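Local coordinates for putative type VI secretion protein (Escherichia coli, PDB 6SK0) that probably forms part of the trimeric puncturing spike at the tip of the type VI secretion system and carries a phospholipase effector for delivery, at residues G557-D565 and L621-P631; Y521-G530 and R540-D550. All coordinates share one frame; numbering follows the deposited sequence.

In the fold
Both interactions are buried strand pairings in the spike shaft, made in series along the chain with centres about 22 Å apart, and they share no elements. Interaction 2 comes first and joins antiparallel neighbours close in sequence, 521-530 and 540-550. Interaction 1 pairs parallel strands, 557-565 and 621-631, separated by 55 residues, more than half of them helical. In each, one face of the sheet is apolar and packs toward other subunits. The second face differs: in interaction 2 it holds a network of arginine, glutamate, glutamine and asparagine, whereas in interaction 1 it is mixed, Phe561 and Leu627 packing against Met577 and helix 578-600, and polar Ser563 and His629, the latter paired with Asp565, toward one end.

Interaction 1 (G557-D565 and L621-P631)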
loop_
_atom_site.group_PDB
_atom_site.type_symbol
_atom_site.label_atom_id
_atom_site.label_comp_id
_atom_site.label_asym_id
_atom_site.label_seq_id
_atom_site.Cartn_x
_atom_site.Cartn_y
_atom_site.Cartn_z
ATOM N N GLY A 557 -3.153 -24.169 -7.347
ATOM C CA GLY A 557 -2.056 -24.686 -6.546
ATOM C C GLY A 557 -0.687 -24.210 -6.990
ATOM O O GLY A 557 0.240 -24.145 -6.186
ATOM N N LYS A 558 -0.539 -23.867 -8.262
ATOM C CA LYS A 558 0.739 -23.401 -8.772
ATOM C C LYS A 558 0.810 -21.892 -8.948
ATOM O O LYS A 558 1.877 -21.379 -9.282
ATOM C CB LYS A 558 1.059 -24.085 -10.099
ATOM C CG LYS A 558 1.600 -25.474 -9.905
ATOM C CD LYS A 558 1.906 -26.150 -11.213
ATOM C CE LYS A 558 2.408 -27.555 -10.972
ATOM N NZ LYS A 558 2.511 -28.324 -12.236
ATOM N N GLY A 559 -0.272 -21.178 -8.733
ATOM C CA GLY A 559 -0.260 -19.734 -8.842
ATOM C C GLY A 559 -1.499 -19.213 -9.535
ATOM O O GLY A 559 -2.195 -19.921 -10.258
ATOM N N ILE A 560 -1.774 -17.938 -9.309
ATOM C CA ILE A 560 -2.941 -17.266 -9.849
ATOM C C ILE A 560 -2.453 -16.108 -10.698
ATOM O O ILE A 560 -1.719 -15.239 -10.211
ATOM C CB ILE A 560 -3.880 -16.770 -8.739
ATOM C CG1 ILE A 560 -4.186 -17.891 -7.740
ATOM C CG2 ILE A 560 -5.134 -16.165 -9.334
ATOM C CD1 ILE A 560 -5.394 -18.686 -8.050
ATOM N N PHE A 561 -2.849 -16.096 -11.952
ATOM C CA PHE A 561 -2.622 -14.969 -12.842
ATOM C C PHE A 561 -3.975 -14.358 -13.174
ATOM O O PHE A 561 -4.794 -14.980 -13.855
ATOM C CB PHE A 561 -1.882 -15.401 -14.102
ATOM C CG PHE A 561 -1.512 -14.265 -14.999
ATOM C CD1 PHE A 561 -1.140 -13.045 -14.472
ATOM C CD2 PHE A 561 -1.535 -14.414 -16.370
ATOM C CE1 PHE A 561 -0.795 -12.000 -15.292
ATOM C CE2 PHE A 561 -1.191 -13.369 -17.199
ATOM C CZ PHE A 561 -0.818 -12.163 -16.658
ATOM N N ILE A 562 -4.218 -13.157 -12.676
ATOM C CA ILE A 562 -5.420 -12.401 -12.992
ATOM C C ILE A 562 -4.989 -11.190 -13.792
ATOM O O ILE A 562 -4.208 -10.360 -13.314
ATOM C CB ILE A 562 -6.196 -11.996 -11.734
ATOM C CG1 ILE A 562 -6.616 -13.244 -10.963
ATOM C CG2 ILE A 562 -7.395 -11.141 -12.106
ATOM C CD1 ILE A 562 -7.255 -12.958 -9.654
ATOM N N SER A 563 -5.492 -11.093 -15.007
ATOM C CA SER A 563 -4.923 -10.188 -15.982
ATOM C C SER A 563 -6.021 -9.573 -16.825
ATOM O O SER A 563 -6.899 -10.279 -17.323
ATOM C CB SER A 563 -3.919 -10.928 -16.864
ATOM O OG SER A 563 -3.675 -10.241 -18.064
ATOM N N ALA A 564 -5.967 -8.258 -16.979
ATOM C CA ALA A 564 -6.785 -7.557 -17.954
ATOM C C ALA A 564 -6.057 -7.366 -19.277
ATOM O O ALA A 564 -6.325 -6.402 -19.993
ATOM C CB ALA A 564 -7.251 -6.215 -17.392
ATOM N N ASP A 565 -5.141 -8.266 -19.614
ATOM C CA ASP A 565 -4.361 -8.163 -20.839
ATOM C C ASP A 565 -5.030 -8.960 -21.946
ATOM O O ASP A 565 -5.161 -10.181 -21.852
ATOM C CB ASP A 565 -2.939 -8.660 -20.619
ATOM C CG ASP A 565 -2.200 -7.828 -19.626
ATOM O OD1 ASP A 565 -1.986 -8.303 -18.493
ATOM O OD2 ASP A 565 -1.855 -6.685 -19.979
ATOM N N LEU A 621 4.966 -17.344 -13.062
ATOM C CA LEU A 621 4.461 -18.020 -11.871
ATOM C C LEU A 621 5.194 -19.337 -11.632
ATOM O O LEU A 621 4.591 -20.397 -11.469
ATOM C CB LEU A 621 2.947 -18.225 -11.961
ATOM C CG LEU A 621 2.115 -16.949 -11.813
ATOM C CD1 LEU A 621 0.630 -17.195 -12.072
ATOM C CD2 LEU A 621 2.321 -16.318 -10.439
ATOM N N THR A 622 6.526 -19.262 -11.623
ATOM C CA THR A 622 7.333 -20.439 -11.335
ATOM C C THR A 622 7.190 -20.888 -9.891
ATOM O O THR A 622 7.483 -22.043 -9.581
ATOM C CB THR A 622 8.801 -20.171 -11.663
ATOM O OG1 THR A 622 9.273 -19.060 -10.897
ATOM C CG2 THR A 622 8.957 -19.865 -13.136
ATOM N N ALA A 623 6.753 -20.005 -9.008
ATOM C CA ALA A 623 6.351 -20.343 -7.660
ATOM C C ALA A 623 4.886 -19.969 -7.468
ATOM O O ALA A 623 4.375 -19.097 -8.173
ATOM C CB ALA A 623 7.225 -19.622 -6.626
ATOM N N PRO A 624 4.174 -20.621 -6.551
ATOM C CA PRO A 624 2.746 -20.313 -6.383
ATOM C C PRO A 624 2.509 -18.942 -5.778
ATOM O O PRO A 624 2.153 -18.802 -4.606
ATOM C CB PRO A 624 2.250 -21.429 -5.460
ATOM C CG PRO A 624 3.461 -21.931 -4.798
ATOM C CD PRO A 624 4.563 -21.807 -5.779
ATOM N N GLY A 625 2.728 -17.915 -6.588
ATOM C CA GLY A 625 2.391 -16.562 -6.229
ATOM C C GLY A 625 1.071 -16.138 -6.838
ATOM O O GLY A 625 0.321 -16.929 -7.407
ATOM N N MET A 626 0.789 -14.858 -6.708
ATOM C CA MET A 626 -0.391 -14.272 -7.306
ATOM C C MET A 626 0.025 -13.006 -8.022
ATOM O O MET A 626 0.657 -12.128 -7.430
ATOM C CB MET A 626 -1.454 -13.977 -6.264
ATOM C CG MET A 626 -2.836 -13.854 -6.840
ATOM S SD MET A 626 -4.045 -13.562 -5.557
ATOM C CE MET A 626 -3.793 -11.821 -5.384
ATOM N N LEU A 627 -0.312 -12.928 -9.292
ATOM C CA LEU A 627 0.027 -11.788 -10.123
ATOM C C LEU A 627 -1.269 -11.172 -10.620
ATOM O O LEU A 627 -2.021 -11.805 -11.364
ATOM C CB LEU A 627 0.931 -12.206 -11.275
ATOM C CG LEU A 627 1.399 -11.098 -12.208
ATOM C CD1 LEU A 627 2.067 -9.977 -11.433
ATOM C CD2 LEU A 627 2.336 -11.684 -13.234
ATOM N N LEU A 628 -1.535 -9.953 -10.183
ATOM C CA LEU A 628 -2.651 -9.161 -10.663
ATOM C C LEU A 628 -2.090 -8.067 -11.550
ATOM O O LEU A 628 -1.283 -7.249 -11.101
ATOM C CB LEU A 628 -3.447 -8.564 -9.509
ATOM C CG LEU A 628 -3.793 -9.492 -8.348
ATOM C CD1 LEU A 628 -4.616 -8.737 -7.334
ATOM C CD2 LEU A 628 -4.541 -10.702 -8.830
ATOM N N HIS A 629 -2.496 -8.067 -12.806
ATOM C CA HIS A 629 -2.029 -7.059 -13.735
ATOM C C HIS A 629 -3.184 -6.560 -14.578
ATOM O O HIS A 629 -3.983 -7.354 -15.076
ATOM C CB HIS A 629 -0.926 -7.587 -14.642
ATOM C CG HIS A 629 -0.517 -6.605 -15.683
ATOM N ND1 HIS A 629 -0.956 -6.676 -16.982
ATOM C CD2 HIS A 629 0.239 -5.488 -15.601
ATOM C CE1 HIS A 629 -0.466 -5.661 -17.664
ATOM N NE2 HIS A 629 0.266 -4.927 -16.851
ATOM N N ALA A 630 -3.264 -5.246 -14.732
ATOM C CA ALA A 630 -4.207 -4.643 -15.627
ATOM C C ALA A 630 -3.433 -3.549 -16.345
ATOM O O ALA A 630 -2.665 -2.821 -15.707
ATOM C CB ALA A 630 -5.435 -4.071 -14.922
ATOM N N PRO A 631 -3.581 -3.424 -17.657
ATOM C CA PRO A 631 -2.886 -2.339 -18.359
ATOM C C PRO A 631 -3.391 -0.955 -17.991
ATOM O O PRO A 631 -2.629 0.008 -18.079
ATOM C CB PRO A 631 -3.137 -2.665 -19.836
ATOM C CG PRO A 631 -4.312 -3.553 -19.837
ATOM C CD PRO A 631 -4.260 -4.339 -18.582
#
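Asp565 OD1 is gripped by two donors, His629 ND1 from across the pair and Ser563 OG from its own segment. The oxygen lies at the edge of the imidazole, with carboxylate and ring only 12° from coplanar, although the modelled bond is too short for its exact length to be trusted. The Ser563 OG to Asp565 OD1 bond is 2.6 Å, and the same OG accepts from Asp565 N in an ST turn, so serine fixes the carboxylate where the strand ends.

Between the strands the backbone bonds alternate in parallel fashion: Ile560 O receives Leu627 N at 2.9 Å, and Ile562 N reaches Leu627 O at 2.9 Å. Side chains then pair by face. On one, Phe561 lies alongside Leu627, with CE1 3.8 Å from Leu627 CD2; its CG is anti to the backbone N (chi1 -175°), which carries the ring over toward the neighbouring strand. Leu621 CD1 fills in beside Phe561 CB at 3.7 Å. Met577 and helix 578-600 cover this face.

On the other, Ile560 CB meets Met626 CG at 3.6 Å and Ile562 CB meets Leu628 CD2 at 3.6 Å. These branched and flexible apolar chains suit an interior shared with Met626 of the second subunit and Leu628 of the third. At the backbone angles of Gly559 a CB would jam against the carbonyl O of Lys558, and the bare Gly559 CA can approach Gly625 O to 3.2 Å.

Each strand also pairs in parallel with a strand of another subunit, an arrangement characteristic of the intertwined triple-stranded beta-helix of VgrG and phage-tail spikes.

Interaction 2 (Y521-G530 and R540-D550); sequences YGGKTQLNLG and RGEGAELRTDD
Arg547 reaches across to the backbone of Lys524, its NE 2.6 Å from Lys524 O in a nearly straight bond (167°) in the guanidinium plane. CG sits between the backbone N and carbonyl carbon (chi1 57°), and bends at chi2 and chi3 fold the chain back. NH1 meets Asp549 OD1 at 3.0 Å in a salt bridge, while NH2 bonds Gln567 O of the second subunit.

Farther along this face, Asn528 ND2 spends both N-H bonds, on Gln526 OE1 at 3.0 Å and on Glu545 OE1. Glu545, CG anti to its N, is also held end-on by Arg540 NH1 and NH2, which probably stabilises its buried charge.

The apolar face packs against Leu527 and Leu546 of the third subunit, so hydrocarbon suits it: Leu527 CD1 meets Leu546 CD1 at 4.1 Å, and Leu529 CD2 touches Ala544 CB at 3.7 Å. Thr525 OG1 and Thr548 OG1 meet at 2.7 Å at one end. At the other, where the chain turns corners, Gly530 and Gly543 have positive phi, and a CB would jam against the preceding carbonyl O.

Strand 525-529 runs between strands 514-519 and 539-548, the latter pairing in parallel with a strand of the third subunit.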
loop_
_atom_site.group_PDB
_atom_site.type_symbol
_atom_site.label_atom_id
_atom_site.label_comp_id
_atom_site.label_asym_id
_atom_site.label_seq_id
_atom_site.Cartn_x
_atom_site.Cartn_y
_atom_site.Cartn_z
ATOM N N TYR A 521 -28.789 -23.142 -6.812
ATOM C CA TYR A 521 -28.285 -23.038 -5.456
ATOM C C TYR A 521 -27.453 -21.771 -5.287
ATOM O O TYR A 521 -26.744 -21.350 -6.202
ATOM C CB TYR A 521 -27.456 -24.270 -5.114
ATOM C CG TYR A 521 -27.093 -24.349 -3.664
ATOM C CD1 TYR A 521 -25.952 -23.732 -3.184
ATOM C CD2 TYR A 521 -27.897 -25.029 -2.769
ATOM C CE1 TYR A 521 -25.623 -23.790 -1.865
ATOM C CE2 TYR A 521 -27.575 -25.091 -1.442
ATOM C CZ TYR A 521 -26.437 -24.472 -0.995
ATOM O OH TYR A 521 -26.107 -24.535 0.331
ATOM N N GLY A 522 -27.543 -21.170 -4.104
ATOM C CA GLY A 522 -26.801 -19.968 -3.784
ATOM C C GLY A 522 -27.207 -18.789 -4.636
ATOM O O GLY A 522 -26.364 -18.161 -5.282
ATOM N N GLY A 523 -28.496 -18.464 -4.624
ATOM C CA GLY A 523 -28.970 -17.610 -5.668
ATOM C C GLY A 523 -28.767 -18.390 -6.948
ATOM O O GLY A 523 -28.767 -19.613 -6.972
ATOM N N LYS A 524 -28.547 -17.676 -8.029
ATOM C CA LYS A 524 -28.183 -18.348 -9.267
ATOM C C LYS A 524 -26.661 -18.396 -9.331
ATOM O O LYS A 524 -26.013 -17.421 -9.703
ATOM C CB LYS A 524 -28.795 -17.629 -10.461
ATOM C CG LYS A 524 -30.307 -17.626 -10.443
ATOM C CD LYS A 524 -30.871 -17.420 -11.829
ATOM C CE LYS A 524 -32.387 -17.340 -11.815
ATOM N NZ LYS A 524 -33.007 -18.531 -11.193
ATOM N N THR A 525 -26.084 -19.520 -8.924
ATOM C CA THR A 525 -24.651 -19.731 -9.082
ATOM C C THR A 525 -24.389 -20.130 -10.525
ATOM O O THR A 525 -24.848 -21.180 -10.979
ATOM C CB THR A 525 -24.136 -20.782 -8.107
ATOM O OG1 THR A 525 -24.431 -20.368 -6.774
ATOM C CG2 THR A 525 -22.643 -20.949 -8.248
ATOM N N GLN A 526 -23.684 -19.278 -11.256
ATOM C CA GLN A 526 -23.614 -19.405 -12.699
ATOM C C GLN A 526 -22.216 -19.120 -13.206
ATOM O O GLN A 526 -21.454 -18.353 -12.615
ATOM C CB GLN A 526 -24.577 -18.450 -13.411
ATOM C CG GLN A 526 -25.970 -18.432 -12.872
ATOM C CD GLN A 526 -26.863 -17.500 -13.640
ATOM O OE1 GLN A 526 -26.434 -16.444 -14.086
ATOM N NE2 GLN A 526 -28.115 -17.886 -13.801
ATOM N N LEU A 527 -21.905 -19.743 -14.330
ATOM C CA LEU A 527 -20.829 -19.319 -15.207
ATOM C C LEU A 527 -21.477 -18.900 -16.516
ATOM O O LEU A 527 -22.116 -19.714 -17.186
ATOM C CB LEU A 527 -19.806 -20.424 -15.418
ATOM C CG LEU A 527 -18.729 -20.060 -16.434
ATOM C CD1 LEU A 527 -17.752 -19.068 -15.843
ATOM C CD2 LEU A 527 -18.022 -21.292 -16.915
ATOM N N ASN A 528 -21.336 -17.630 -16.860
ATOM C CA ASN A 528 -21.902 -17.070 -18.078
ATOM C C ASN A 528 -20.763 -16.660 -18.995
ATOM O O ASN A 528 -19.933 -15.827 -18.622
ATOM C CB ASN A 528 -22.808 -15.884 -17.761
ATOM C CG ASN A 528 -23.924 -16.250 -16.815
ATOM O OD1 ASN A 528 -24.660 -17.197 -17.054
ATOM N ND2 ASN A 528 -24.047 -15.512 -15.729
ATOM N N LEU A 529 -20.717 -17.250 -20.179
ATOM C CA LEU A 529 -19.670 -16.978 -21.149
ATOM C C LEU A 529 -20.263 -16.319 -22.381
ATOM O O LEU A 529 -21.239 -16.816 -22.944
ATOM C CB LEU A 529 -18.942 -18.259 -21.544
ATOM C CG LEU A 529 -18.364 -19.114 -20.422
ATOM C CD1 LEU A 529 -17.650 -20.313 -21.006
ATOM C CD2 LEU A 529 -17.428 -18.297 -19.544
ATOM N N GLY A 530 -19.674 -15.210 -22.792
ATOM C CA GLY A 530 -20.006 -14.607 -24.071
ATOM C C GLY A 530 -21.042 -13.515 -23.942
ATOM O O GLY A 530 -20.885 -12.599 -23.146
ATOM N N ARG A 540 -27.004 -8.366 -20.560
ATOM C CA ARG A 540 -26.617 -7.894 -19.244
ATOM C C ARG A 540 -25.111 -7.860 -19.052
ATOM O O ARG A 540 -24.649 -7.479 -17.976
ATOM C CB ARG A 540 -27.267 -8.749 -18.150
ATOM C CG ARG A 540 -27.006 -10.223 -18.243
ATOM C CD ARG A 540 -27.644 -10.954 -17.083
ATOM N NE ARG A 540 -27.140 -10.488 -15.798
ATOM C CZ ARG A 540 -26.077 -10.994 -15.185
ATOM N NH1 ARG A 540 -25.403 -11.990 -15.735
ATOM N NH2 ARG A 540 -25.689 -10.503 -14.021
ATOM N N GLY A 541 -24.337 -8.223 -20.065
ATOM C CA GLY A 541 -22.899 -8.191 -19.954
ATOM C C GLY A 541 -22.207 -9.023 -21.007
ATOM O O GLY A 541 -22.762 -10.005 -21.496
ATOM N N GLU A 542 -20.996 -8.635 -21.368
ATOM C CA GLU A 542 -20.207 -9.360 -22.343
ATOM C C GLU A 542 -18.948 -9.889 -21.683
ATOM O O GLU A 542 -18.257 -9.163 -20.966
ATOM C CB GLU A 542 -19.837 -8.482 -23.532
ATOM C CG GLU A 542 -21.023 -7.840 -24.215
ATOM C CD GLU A 542 -20.611 -6.717 -25.137
ATOM O OE1 GLU A 542 -20.175 -7.006 -26.271
ATOM O OE2 GLU A 542 -20.711 -5.541 -24.725
ATOM N N GLY A 543 -18.649 -11.159 -21.945
ATOM C CA GLY A 543 -17.452 -11.794 -21.444
ATOM C C GLY A 543 -17.795 -12.985 -20.572
ATOM O O GLY A 543 -18.733 -13.736 -20.861
ATOM N N ALA A 544 -17.031 -13.148 -19.503
ATOM C CA ALA A 544 -17.157 -14.289 -18.615
ATOM C C ALA A 544 -17.585 -13.794 -17.246
ATOM O O ALA A 544 -16.942 -12.914 -16.668
ATOM C CB ALA A 544 -15.845 -15.064 -18.530
ATOM N N GLU A 545 -18.673 -14.347 -16.739
ATOM C CA GLU A 545 -19.166 -14.017 -15.413
ATOM C C GLU A 545 -19.248 -15.287 -14.585
ATOM O O GLU A 545 -19.929 -16.242 -14.966
ATOM C CB GLU A 545 -20.525 -13.328 -15.474
ATOM C CG GLU A 545 -21.027 -12.902 -14.114
ATOM C CD GLU A 545 -22.506 -12.584 -14.102
ATOM O OE1 GLU A 545 -23.282 -13.314 -14.745
ATOM O OE2 GLU A 545 -22.896 -11.604 -13.447
ATOM N N LEU A 546 -18.545 -15.296 -13.473
ATOM C CA LEU A 546 -18.700 -16.304 -12.441
ATOM C C LEU A 546 -19.374 -15.625 -11.262
ATOM O O LEU A 546 -18.802 -14.714 -10.655
ATOM C CB LEU A 546 -17.355 -16.901 -12.052
ATOM C CG LEU A 546 -17.435 -18.089 -11.106
ATOM C CD1 LEU A 546 -18.218 -19.225 -11.746
ATOM C CD2 LEU A 546 -16.044 -18.528 -10.719
ATOM N N ARG A 547 -20.590 -16.040 -10.955
ATOM C CA ARG A 547 -21.396 -15.321 -9.989
ATOM C C ARG A 547 -22.153 -16.287 -9.097
ATOM O O ARG A 547 -22.510 -17.392 -9.503
ATOM C CB ARG A 547 -22.368 -14.377 -10.682
ATOM C CG ARG A 547 -23.270 -15.062 -11.662
ATOM C CD ARG A 547 -24.678 -14.600 -11.494
ATOM N NE ARG A 547 -25.254 -15.019 -10.227
ATOM C CZ ARG A 547 -25.549 -14.195 -9.229
ATOM N NH1 ARG A 547 -26.079 -14.668 -8.116
ATOM N NH2 ARG A 547 -25.317 -12.899 -9.346
ATOM N N THR A 548 -22.397 -15.841 -7.875
ATOM C CA THR A 548 -23.123 -16.596 -6.870
ATOM C C THR A 548 -23.492 -15.631 -5.760
ATOM O O THR A 548 -22.828 -14.616 -5.555
ATOM C CB THR A 548 -22.296 -17.769 -6.316
ATOM O OG1 THR A 548 -23.063 -18.487 -5.349
ATOM C CG2 THR A 548 -21.027 -17.277 -5.655
ATOM N N ASP A 549 -24.561 -15.958 -5.050
ATOM C CA ASP A 549 -24.864 -15.272 -3.807
ATOM C C ASP A 549 -24.020 -15.783 -2.651
ATOM O O ASP A 549 -23.932 -15.115 -1.620
ATOM C CB ASP A 549 -26.349 -15.417 -3.477
ATOM C CG ASP A 549 -27.233 -14.611 -4.407
ATOM O OD1 ASP A 549 -26.703 -13.878 -5.259
ATOM O OD2 ASP A 549 -28.469 -14.708 -4.286
ATOM N N ASP A 550 -23.404 -16.943 -2.812
ATOM C CA ASP A 550 -22.551 -17.575 -1.818
ATOM C C ASP A 550 -21.097 -17.165 -2.049
ATOM O O ASP A 550 -20.815 -16.102 -2.600
ATOM C CB ASP A 550 -22.755 -19.087 -1.844
ATOM C CG ASP A 550 -24.141 -19.483 -1.425
ATOM O OD1 ASP A 550 -24.860 -18.622 -0.880
ATOM O OD2 ASP A 550 -24.514 -20.652 -1.628
#